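Local coordinates for protein putative O-Methyltransferase (Corynebacterium glutamicum, PDB 3DR5) that probably acts as an S-adenosyl-L-methionine-dependent O-methyltransferase, passing a methyl group to the oxygen of a substrate that has not been identified, at residues A62-P65 and L69-L72; N76-N81 and P108-F113; T85-E90 and D120-L125; G135-S138 and A144-D147. All coordinates share one frame; numbering follows the deposited sequence.

The four contacts lie around one Rossmann-like sheet. Contacts 1 and 4 are buried, and each sets the end of a strand against the helix that follows it: 59-63 against 67-77, and 130-135 against 142-152. Contact 3 is partly buried and brings segment 120-125 over strand 83-87; its Met122 lies next to Ile63 of contact 1 and packs on Leu145 of contact 4. All three are apolar, methyl to methyl or methyl to main chain, with no hydrogen bond between their paired segments. Contact 2 shares helix 67-77 with contact 1 but lies at its far end, nearer the surface, where an arginine, backbone carbonyls, a carboxylate and a water replace the methyl groups of the interior.

Contact 1: residues A62-P65 and L69-L72; sequences AITP and LVGL
A chi1 of 169° sets the CG1 methyl of Val70 opposite its backbone N, with CG2 anti to the carbonyl carbon, and the two methyls of this helix residue spread toward Ala62 and Thr64. CG1 approaches the single methyl of Ala62, CB to CG1 4.1 Å. On the other branch, CG2 of Val70 comes to 4.3 Å from CG2 of Thr64. Thr64 turns this methyl inward because its hydroxyl is itself rotated anti to the backbone N (chi1 169°), where OG1 hydrogen-bonds to the backbone N of Ala66. The threonine thus has a polar branch for the turn and an apolar one for the helix.

The alternation of the extended chain explains the pairing: Ala62 and Thr64 point to helix 67-77, while Ile63 between them points away, to the other face of the sheet, where Met122 lies. Strand 59-63, the tight turn after it and helix 67-77 open the Rossmann-like fold of class I methyltransferases, in which this turn usually runs beside S-adenosyl-L-methionine. Small residues suit this close approach: the CA atoms of Ala62 and Gly71 are 6.7 Å apart, the nearest such pair of the two segments. Val70 also rests on Phe134 of the neighbouring strand 130-135, while Leu69 and Leu72 leave the helix on other sides, Leu69 packing on helix 20-31 and Leu72 on Phe101.

Contact 2: residues N76-N81 and P108-F113; sequences NGLADN and PSRVRF
Arg110 carries most of this contact, reaching across to Asp80 and Leu78 with a side chain that is bent rather than extended. Turns at chi2 (-62°) and chi3 (-47°) fold it so that the guanidinium lies beneath the backbone of Asp80. The carbonyl oxygen of Asp80 sits over one face of the group, offset toward its rim; Asp80 O and Arg110 NE are 3.2 Å apart, but at a poor angle for a hydrogen bond. The N-H of NE is instead given to the backbone O of Thr82. The Asp80 carboxylate adds charge attraction: its OD1 is 3.8 Å from Arg110 NH1, a long salt bridge in which the planes are 55° apart and no N-H points at the oxygen.

The touching residues lie where strands 83-87 and 111-114 begin, at the opposite ends of the strands from the C-terminal ends over which this Rossmann-like fold usually holds its cofactor. The chain leaving helix 67-77 turns here toward strand 83-87, and the backbone of Arg110 hydrogen-bonds to Leu84. Water 1 lies in the guanidinium plane at its edge, accepting from Arg110 NH2 at 2.8 Å and donating to Leu78 O at 2.7 Å. Leu78 also brings its CB to the guanidinium edge, 4.1 Å from Arg110 NH2, while its side chain touches Ala49 of helix 39-51. The firmer partners of the Asp80 carboxylate are His216 ND1 and His217 N of the second subunit, residues of the C-terminal histidine tag.

Contact 3: residues T85-E90 and D120-L125; sequences TCIDPE and DVMSRL
Ile87 projects from its strand into a hollow formed by Val121, Met122 and Leu125. Its two arms divide the work. CG2, the short branch, meets CG1 of Val121 at 3.7 Å, and CD1, at the end of the longer branch, passes the same methyl, Val121 CG1, at 4.0 Å, so that this bump of valine fits the notch between the arms of isoleucine. Val121 presents it by holding CG1 between its backbone N and carbonyl carbon (chi1 76°). Further along, CD1 of Ile87 is bordered by CD1 of Leu125 at 4.4 Å and by the end of Met122, here selenomethionine, whose terminal methyl is doubtful in its modelled place. A branched residue suits the strand side, since its two arms can meet several partners at once.

Past the strand, Asp88 OD2 accepts from Glu90 N at 3.0 Å, an Asx turn leading into helix 91-103, and also hydrogen-bonds to ND1 of His93. In class I methyltransferases an acidic residue near the end of this strand commonly meets the cofactor ribose, a place Asp88 may correspond to. The end of helix 118-121 and the 3-10 turn after it lie over the sheet beside helix 142-152: Met122 reaches Leu145, Ala148 and Leu152 of that helix, and Ile87 rests on Ile61 and Ile63 of strand 59-63.

Contact 4: residues G135-S138 and A144-D147; sequences GQVS and ALVD
Gly135, still extended as the last residue of strand 130-135, has its CA 7.7 Å from the CA of Leu145 on helix 142-152, and from there the chain runs on through Val137 in a nearly stretched form. Val137 points back to the helix, whereas Gln136 between the two points away. Leu145 meets them from the helix side: CG is anti to the backbone N (chi1 -173°), which carries the branched end toward the strand, with CD2 leading. That one methyl makes the contact. It lies 3.9 Å from CA of Gly135; as glycine has no side chain, the methyl can lie directly against the main chain. The same CD2 of Leu145 is met by both methyls of Val137, CG1 at 3.8 Å and CG2 at 3.9 Å, which hold it like the sides of a fork. The beta-branched valine offers that pair of methyls close to its own backbone.

Strand 130-135, helix 142-152 and strand 157-161 form a beta-alpha-beta unit of the Rossmann-like fold. Gly135 hydrogen-bonds to Val160 and Ala162 through its backbone, Leu145 also packs on Leu161, and its other methyl, CD1, faces Met122 and Ile63.

Contact 1: residues A62-P65 and L69-L72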
loop_
_atom_site.group_PDB
_atom_site.type_symbol
_atom_site.label_atom_id
_atom_site.label_comp_id
_atom_site.label_asym_id
_atom_site.label_seq_id
_atom_site.Cartn_x
_atom_site.Cartn_y
_atom_site.Cartn_z
ATOM N N ALA A 62 -9.849 13.234 -3.864
ATOM C CA ALA A 62 -9.623 12.537 -5.132
ATOM C C ALA A 62 -9.606 13.608 -6.239
ATOM O O ALA A 62 -10.622 14.242 -6.528
ATOM C CB ALA A 62 -10.735 11.505 -5.412
ATOM N N ILE A 63 -8.443 13.820 -6.839
ATOM C CA ILE A 63 -8.277 14.793 -7.908
ATOM C C ILE A 63 -8.130 14.002 -9.197
ATOM O O ILE A 63 -7.042 13.544 -9.548
ATOM C CB ILE A 63 -7.031 15.651 -7.661
ATOM C CG1 ILE A 63 -7.245 16.502 -6.405
ATOM C CG2 ILE A 63 -6.754 16.524 -8.864
ATOM C CD1 ILE A 63 -5.996 16.667 -5.567
ATOM N N THR A 64 -9.230 13.880 -9.929
ATOM C CA THR A 64 -9.237 13.087 -11.152
ATOM C C THR A 64 -10.543 13.246 -11.927
ATOM O O THR A 64 -11.585 13.518 -11.335
ATOM C CB THR A 64 -9.078 11.594 -10.784
ATOM O OG1 THR A 64 -9.325 10.770 -11.927
ATOM C CG2 THR A 64 -10.092 11.207 -9.676
ATOM N N PRO A 65 -10.501 13.065 -13.255
ATOM C CA PRO A 65 -11.685 13.173 -14.119
ATOM C C PRO A 65 -12.671 12.046 -13.819
ATOM O O PRO A 65 -13.860 12.168 -14.076
ATOM C CB PRO A 65 -11.119 13.038 -15.531
ATOM C CG PRO A 65 -9.734 13.545 -15.409
ATOM C CD PRO A 65 -9.257 13.077 -14.049
ATOM N N LEU A 69 -15.122 6.270 -9.895
ATOM C CA LEU A 69 -14.501 4.964 -9.760
ATOM C C LEU A 69 -13.537 5.007 -8.567
ATOM O O LEU A 69 -13.673 4.246 -7.617
ATOM C CB LEU A 69 -13.756 4.592 -11.052
ATOM C CG LEU A 69 -12.918 3.309 -11.000
ATOM C CD1 LEU A 69 -13.810 2.092 -10.829
ATOM C CD2 LEU A 69 -12.105 3.191 -12.272
ATOM N N VAL A 70 -12.568 5.909 -8.627
ATOM C CA VAL A 70 -11.588 6.080 -7.558
ATOM C C VAL A 70 -12.246 6.259 -6.183
ATOM O O VAL A 70 -11.850 5.602 -5.214
ATOM C CB VAL A 70 -10.681 7.303 -7.853
ATOM C CG1 VAL A 70 -9.836 7.661 -6.621
ATOM C CG2 VAL A 70 -9.782 6.997 -9.032
ATOM N N GLY A 71 -13.239 7.148 -6.125
ATOM C CA GLY A 71 -13.947 7.448 -4.893
ATOM C C GLY A 71 -14.619 6.268 -4.232
ATOM O O GLY A 71 -14.713 6.203 -3.002
ATOM N N LEU A 72 -15.118 5.350 -5.050
ATOM C CA LEU A 72 -15.789 4.166 -4.539
ATOM C C LEU A 72 -14.794 3.268 -3.802
ATOM O O LEU A 72 -15.131 2.653 -2.788
ATOM C CB LEU A 72 -16.471 3.395 -5.683
ATOM C CG LEU A 72 -17.772 4.035 -6.208
ATOM C CD1 LEU A 72 -18.260 3.279 -7.444
ATOM C CD2 LEU A 72 -18.851 4.002 -5.120
#

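Contact 2: residues N76-N81 and P108-F113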
loop_
_atom_site.group_PDB
_atom_site.type_symbol
_atom_site.label_atom_id
_atom_site.label_comp_id
_atom_site.label_asym_id
_atom_site.label_seq_id
_atom_site.Cartn_x
_atom_site.Cartn_y
_atom_site.Cartn_z
ATOM N N ASN A 76 -14.872 2.742 0.412
ATOM C CA ASN A 76 -14.942 1.399 0.988
ATOM C C ASN A 76 -14.145 1.310 2.291
ATOM O O ASN A 76 -14.586 0.670 3.247
ATOM C CB ASN A 76 -14.389 0.370 0.003
ATOM C CG ASN A 76 -15.439 -0.145 -0.962
ATOM O OD1 ASN A 76 -15.118 -0.646 -2.049
ATOM N ND2 ASN A 76 -16.698 -0.041 -0.566
ATOM N N GLY A 77 -12.974 1.950 2.335
ATOM C CA GLY A 77 -12.139 1.878 3.531
ATOM C C GLY A 77 -12.218 3.002 4.544
ATOM O O GLY A 77 -12.041 2.791 5.741
ATOM N N LEU A 78 -12.486 4.200 4.055
ATOM C CA LEU A 78 -12.588 5.393 4.887
ATOM C C LEU A 78 -13.554 5.264 6.079
ATOM O O LEU A 78 -14.632 4.686 5.950
ATOM C CB LEU A 78 -13.017 6.565 4.004
ATOM C CG LEU A 78 -12.287 7.911 3.997
ATOM C CD1 LEU A 78 -10.779 7.705 3.942
ATOM C CD2 LEU A 78 -12.772 8.726 2.795
ATOM N N ALA A 79 -13.163 5.796 7.236
ATOM C CA ALA A 79 -14.031 5.767 8.414
ATOM C C ALA A 79 -15.278 6.630 8.092
ATOM O O ALA A 79 -15.193 7.664 7.399
ATOM C CB ALA A 79 -13.294 6.325 9.622
ATOM N N ASP A 80 -16.431 6.209 8.607
ATOM C CA ASP A 80 -17.704 6.894 8.353
ATOM C C ASP A 80 -17.787 8.373 8.685
ATOM O O ASP A 80 -18.533 9.113 8.033
ATOM C CB ASP A 80 -18.854 6.160 9.048
ATOM C CG ASP A 80 -19.039 4.747 8.526
ATOM O OD1 ASP A 80 -18.498 4.452 7.440
ATOM O OD2 ASP A 80 -19.738 3.943 9.192
ATOM N N ASN A 81 -17.014 8.805 9.675
ATOM C CA ASN A 81 -17.028 10.201 10.086
ATOM C C ASN A 81 -16.029 11.086 9.345
ATOM O O ASN A 81 -15.438 12.003 9.923
ATOM C CB ASN A 81 -16.813 10.305 11.599
ATOM C CG ASN A 81 -15.463 9.797 12.035
ATOM O OD1 ASN A 81 -14.885 8.919 11.399
ATOM N ND2 ASN A 81 -14.956 10.333 13.144
ATOM N N PRO A 108 -25.258 11.586 0.459
ATOM C CA PRO A 108 -24.653 12.798 -0.112
ATOM C C PRO A 108 -23.731 13.508 0.877
ATOM O O PRO A 108 -22.862 14.285 0.490
ATOM C CB PRO A 108 -25.865 13.668 -0.469
ATOM C CG PRO A 108 -26.985 12.687 -0.614
ATOM C CD PRO A 108 -26.728 11.677 0.465
ATOM N N SER A 109 -23.948 13.245 2.160
ATOM C CA SER A 109 -23.165 13.847 3.235
ATOM C C SER A 109 -21.732 13.324 3.331
ATOM O O SER A 109 -20.881 13.937 3.977
ATOM C CB SER A 109 -23.876 13.615 4.565
ATOM O OG SER A 109 -24.436 12.312 4.598
ATOM N N ARG A 110 -21.477 12.192 2.682
ATOM C CA ARG A 110 -20.156 11.571 2.694
ATOM C C ARG A 110 -19.237 12.104 1.596
ATOM O O ARG A 110 -18.018 11.976 1.678
ATOM C CB ARG A 110 -20.282 10.058 2.526
ATOM C CG ARG A 110 -20.930 9.306 3.677
ATOM C CD ARG A 110 -20.133 9.454 4.965
ATOM N NE ARG A 110 -18.690 9.235 4.817
ATOM C CZ ARG A 110 -18.110 8.051 4.644
ATOM N NH1 ARG A 110 -18.840 6.951 4.595
ATOM N NH2 ARG A 110 -16.788 7.965 4.569
ATOM N N VAL A 111 -19.830 12.709 0.575
ATOM C CA VAL A 111 -19.070 13.237 -0.549
ATOM C C VAL A 111 -19.237 14.741 -0.755
ATOM O O VAL A 111 -20.260 15.322 -0.400
ATOM C CB VAL A 111 -19.456 12.519 -1.861
ATOM C CG1 VAL A 111 -18.804 13.208 -3.049
ATOM C CG2 VAL A 111 -19.021 11.052 -1.811
ATOM N N ARG A 112 -18.219 15.352 -1.345
ATOM C CA ARG A 112 -18.221 16.772 -1.623
ATOM C C ARG A 112 -17.523 16.967 -2.970
ATOM O O ARG A 112 -16.383 16.523 -3.152
ATOM C CB ARG A 112 -17.457 17.483 -0.498
ATOM C CG ARG A 112 -17.124 18.928 -0.745
ATOM C CD ARG A 112 -15.763 19.233 -0.137
ATOM N NE ARG A 112 -15.788 20.415 0.715
ATOM C CZ ARG A 112 -14.751 20.842 1.430
ATOM N NH1 ARG A 112 -13.593 20.188 1.401
ATOM N NH2 ARG A 112 -14.876 21.930 2.173
ATOM N N PHE A 113 -18.191 17.625 -3.913
ATOM C CA PHE A 113 -17.573 17.847 -5.212
ATOM C C PHE A 113 -17.237 19.319 -5.435
ATOM O O PHE A 113 -18.090 20.198 -5.299
ATOM C CB PHE A 113 -18.475 17.348 -6.348
ATOM C CG PHE A 113 -17.715 16.973 -7.602
ATOM C CD1 PHE A 113 -17.530 15.634 -7.948
ATOM C CD2 PHE A 113 -17.144 17.954 -8.405
ATOM C CE1 PHE A 113 -16.775 15.279 -9.074
ATOM C CE2 PHE A 113 -16.393 17.616 -9.531
ATOM C CZ PHE A 113 -16.207 16.274 -9.868
HETATM O O HOH W 1 -16.486 5.216 4.128
#

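Contact 3: residues T85-E90 and D120-L125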
loop_
_atom_site.group_PDB
_atom_site.type_symbol
_atom_site.label_atom_id
_atom_site.label_comp_id
_atom_site.label_asym_id
_atom_site.label_seq_id
_atom_site.Cartn_x
_atom_site.Cartn_y
_atom_site.Cartn_z
ATOM N N THR A 85 -13.599 14.295 -0.857
ATOM C CA THR A 85 -13.680 15.544 -1.601
ATOM C C THR A 85 -13.141 15.270 -3.002
ATOM O O THR A 85 -11.972 14.918 -3.172
ATOM C CB THR A 85 -12.850 16.650 -0.919
ATOM O OG1 THR A 85 -13.428 16.952 0.357
ATOM C CG2 THR A 85 -12.808 17.904 -1.773
ATOM N N CYS A 86 -14.006 15.424 -4.000
ATOM C CA CYS A 86 -13.636 15.205 -5.392
ATOM C C CYS A 86 -13.417 16.548 -6.066
ATOM O O CYS A 86 -14.155 17.502 -5.833
ATOM C CB CYS A 86 -14.737 14.443 -6.126
ATOM S SG CYS A 86 -15.185 12.869 -5.365
ATOM N N ILE A 87 -12.398 16.616 -6.914
ATOM C CA ILE A 87 -12.071 17.859 -7.600
ATOM C C ILE A 87 -11.829 17.711 -9.099
ATOM O O ILE A 87 -10.902 17.005 -9.519
ATOM C CB ILE A 87 -10.795 18.504 -7.014
ATOM C CG1 ILE A 87 -10.853 18.506 -5.484
ATOM C CG2 ILE A 87 -10.625 19.919 -7.569
ATOM C CD1 ILE A 87 -9.685 19.211 -4.824
ATOM N N ASP A 88 -12.676 18.360 -9.894
ATOM C CA ASP A 88 -12.526 18.380 -11.344
ATOM C C ASP A 88 -13.333 19.572 -11.884
ATOM O O ASP A 88 -14.403 19.888 -11.373
ATOM C CB ASP A 88 -13.005 17.073 -11.999
ATOM C CG ASP A 88 -12.632 17.002 -13.482
ATOM O OD1 ASP A 88 -11.448 16.759 -13.791
ATOM O OD2 ASP A 88 -13.518 17.215 -14.334
ATOM N N PRO A 89 -12.811 20.259 -12.914
ATOM C CA PRO A 89 -13.475 21.422 -13.524
ATOM C C PRO A 89 -14.628 21.141 -14.485
ATOM O O PRO A 89 -15.395 22.046 -14.820
ATOM C CB PRO A 89 -12.329 22.141 -14.233
ATOM C CG PRO A 89 -11.435 21.022 -14.662
ATOM C CD PRO A 89 -11.464 20.051 -13.484
ATOM N N GLU A 90 -14.751 19.893 -14.925
ATOM C CA GLU A 90 -15.780 19.513 -15.875
ATOM C C GLU A 90 -17.084 19.158 -15.178
ATOM O O GLU A 90 -17.102 18.327 -14.276
ATOM C CB GLU A 90 -15.242 18.354 -16.724
ATOM C CG GLU A 90 -14.852 18.738 -18.159
ATOM C CD GLU A 90 -14.242 20.128 -18.297
ATOM O OE1 GLU A 90 -13.003 20.261 -18.216
ATOM O OE2 GLU A 90 -15.014 21.092 -18.478
ATOM N N ASP A 120 -6.141 25.408 -8.407
ATOM C CA ASP A 120 -6.752 26.681 -8.072
ATOM C C ASP A 120 -7.457 26.604 -6.720
ATOM O O ASP A 120 -7.336 27.508 -5.904
ATOM C CB ASP A 120 -7.774 27.084 -9.140
ATOM C CG ASP A 120 -7.137 27.713 -10.366
ATOM O OD1 ASP A 120 -7.626 27.474 -11.492
ATOM O OD2 ASP A 120 -6.156 28.461 -10.202
ATOM N N VAL A 121 -8.169 25.506 -6.478
ATOM C CA VAL A 121 -8.950 25.344 -5.257
ATOM C C VAL A 121 -8.263 24.749 -4.029
ATOM O O VAL A 121 -8.764 24.885 -2.908
ATOM C CB VAL A 121 -10.219 24.534 -5.566
ATOM C CG1 VAL A 121 -9.868 23.063 -5.731
ATOM C CG2 VAL A 121 -11.262 24.736 -4.485
HETATM N N MSE A 122 -7.134 24.087 -4.234
HETATM C CA MSE A 122 -6.415 23.502 -3.120
HETATM C C MSE A 122 -5.907 24.624 -2.225
HETATM O O MSE A 122 -5.604 24.420 -1.048
HETATM C CB MSE A 122 -5.268 22.627 -3.636
HETATM C CG MSE A 122 -5.716 21.188 -3.865
HETATM SE SE MSE A 122 -4.528 20.242 -5.040
HETATM C CE MSE A 122 -5.817 19.578 -6.291
ATOM N N SER A 123 -5.837 25.821 -2.798
ATOM C CA SER A 123 -5.409 27.015 -2.073
ATOM C C SER A 123 -6.502 27.382 -1.058
ATOM O O SER A 123 -6.267 28.131 -0.113
ATOM C CB SER A 123 -5.240 28.175 -3.048
ATOM O OG SER A 123 -4.569 29.264 -2.443
ATOM N N ARG A 124 -7.696 26.841 -1.262
ATOM C CA ARG A 124 -8.861 27.132 -0.429
ATOM C C ARG A 124 -9.251 26.071 0.592
ATOM O O ARG A 124 -10.319 26.165 1.209
ATOM C CB ARG A 124 -10.057 27.403 -1.337
ATOM C CG ARG A 124 -10.199 28.830 -1.856
ATOM C CD ARG A 124 -9.079 29.250 -2.790
ATOM N NE ARG A 124 -9.479 30.418 -3.567
ATOM C CZ ARG A 124 -8.643 31.348 -4.019
ATOM N NH1 ARG A 124 -7.346 31.258 -3.768
ATOM N NH2 ARG A 124 -9.110 32.380 -4.708
ATOM N N LEU A 125 -8.394 25.072 0.765
ATOM C CA LEU A 125 -8.682 24.005 1.703
ATOM C C LEU A 125 -7.812 24.148 2.945
ATOM O O LEU A 125 -6.775 24.795 2.913
ATOM C CB LEU A 125 -8.465 22.640 1.020
ATOM C CG LEU A 125 -9.276 22.387 -0.265
ATOM C CD1 LEU A 125 -8.754 21.124 -0.944
ATOM C CD2 LEU A 125 -10.766 22.256 0.047
#

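Contact 4: residues G135-S138 and A144-D147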
loop_
_atom_site.group_PDB
_atom_site.type_symbol
_atom_site.label_atom_id
_atom_site.label_comp_id
_atom_site.label_asym_id
_atom_site.label_seq_id
_atom_site.Cartn_x
_atom_site.Cartn_y
_atom_site.Cartn_z
ATOM N N GLY A 135 -4.154 11.726 -6.737
ATOM C CA GLY A 135 -4.077 12.647 -7.850
ATOM C C GLY A 135 -3.867 11.974 -9.199
ATOM O O GLY A 135 -2.998 11.112 -9.355
ATOM N N GLN A 136 -4.710 12.328 -10.162
ATOM C CA GLN A 136 -4.576 11.817 -11.516
ATOM C C GLN A 136 -4.433 13.087 -12.362
ATOM O O GLN A 136 -5.419 13.704 -12.777
ATOM C CB GLN A 136 -5.815 11.028 -11.970
ATOM C CG GLN A 136 -5.693 10.542 -13.407
ATOM C CD GLN A 136 -5.050 9.174 -13.525
ATOM O OE1 GLN A 136 -3.982 9.023 -14.120
ATOM N NE2 GLN A 136 -5.700 8.167 -12.960
ATOM N N VAL A 137 -3.193 13.474 -12.622
ATOM C CA VAL A 137 -2.908 14.691 -13.375
ATOM C C VAL A 137 -1.883 14.450 -14.475
ATOM O O VAL A 137 -1.357 13.341 -14.616
ATOM C CB VAL A 137 -2.374 15.799 -12.427
ATOM C CG1 VAL A 137 -3.402 16.096 -11.339
ATOM C CG2 VAL A 137 -1.059 15.351 -11.776
ATOM N N SER A 138 -1.608 15.493 -15.256
ATOM C CA SER A 138 -0.610 15.401 -16.310
ATOM C C SER A 138 0.749 15.513 -15.626
ATOM O O SER A 138 0.880 16.161 -14.578
ATOM C CB SER A 138 -0.758 16.541 -17.315
ATOM O OG SER A 138 -1.960 16.409 -18.039
ATOM N N ALA A 144 3.583 20.646 -8.970
ATOM C CA ALA A 144 2.657 21.625 -8.416
ATOM C C ALA A 144 1.634 20.940 -7.518
ATOM O O ALA A 144 1.231 21.489 -6.491
ATOM C CB ALA A 144 1.955 22.388 -9.547
ATOM N N LEU A 145 1.223 19.734 -7.898
ATOM C CA LEU A 145 0.250 19.007 -7.102
ATOM C C LEU A 145 0.870 18.617 -5.750
ATOM O O LEU A 145 0.199 18.675 -4.716
ATOM C CB LEU A 145 -0.258 17.761 -7.860
ATOM C CG LEU A 145 -1.409 17.026 -7.156
ATOM C CD1 LEU A 145 -2.603 17.980 -6.995
ATOM C CD2 LEU A 145 -1.811 15.782 -7.952
ATOM N N VAL A 146 2.147 18.230 -5.759
ATOM C CA VAL A 146 2.858 17.843 -4.534
ATOM C C VAL A 146 2.965 19.035 -3.585
ATOM O O VAL A 146 2.738 18.918 -2.381
ATOM C CB VAL A 146 4.286 17.355 -4.850
ATOM C CG1 VAL A 146 5.008 16.993 -3.570
ATOM C CG2 VAL A 146 4.235 16.163 -5.791
ATOM N N ASP A 147 3.328 20.186 -4.143
ATOM C CA ASP A 147 3.470 21.409 -3.360
ATOM C C ASP A 147 2.122 21.846 -2.821
ATOM O O ASP A 147 2.028 22.377 -1.718
ATOM C CB ASP A 147 4.066 22.530 -4.217
ATOM C CG ASP A 147 5.465 22.213 -4.691
ATOM O OD1 ASP A 147 6.236 21.626 -3.901
ATOM O OD2 ASP A 147 5.797 22.553 -5.845
#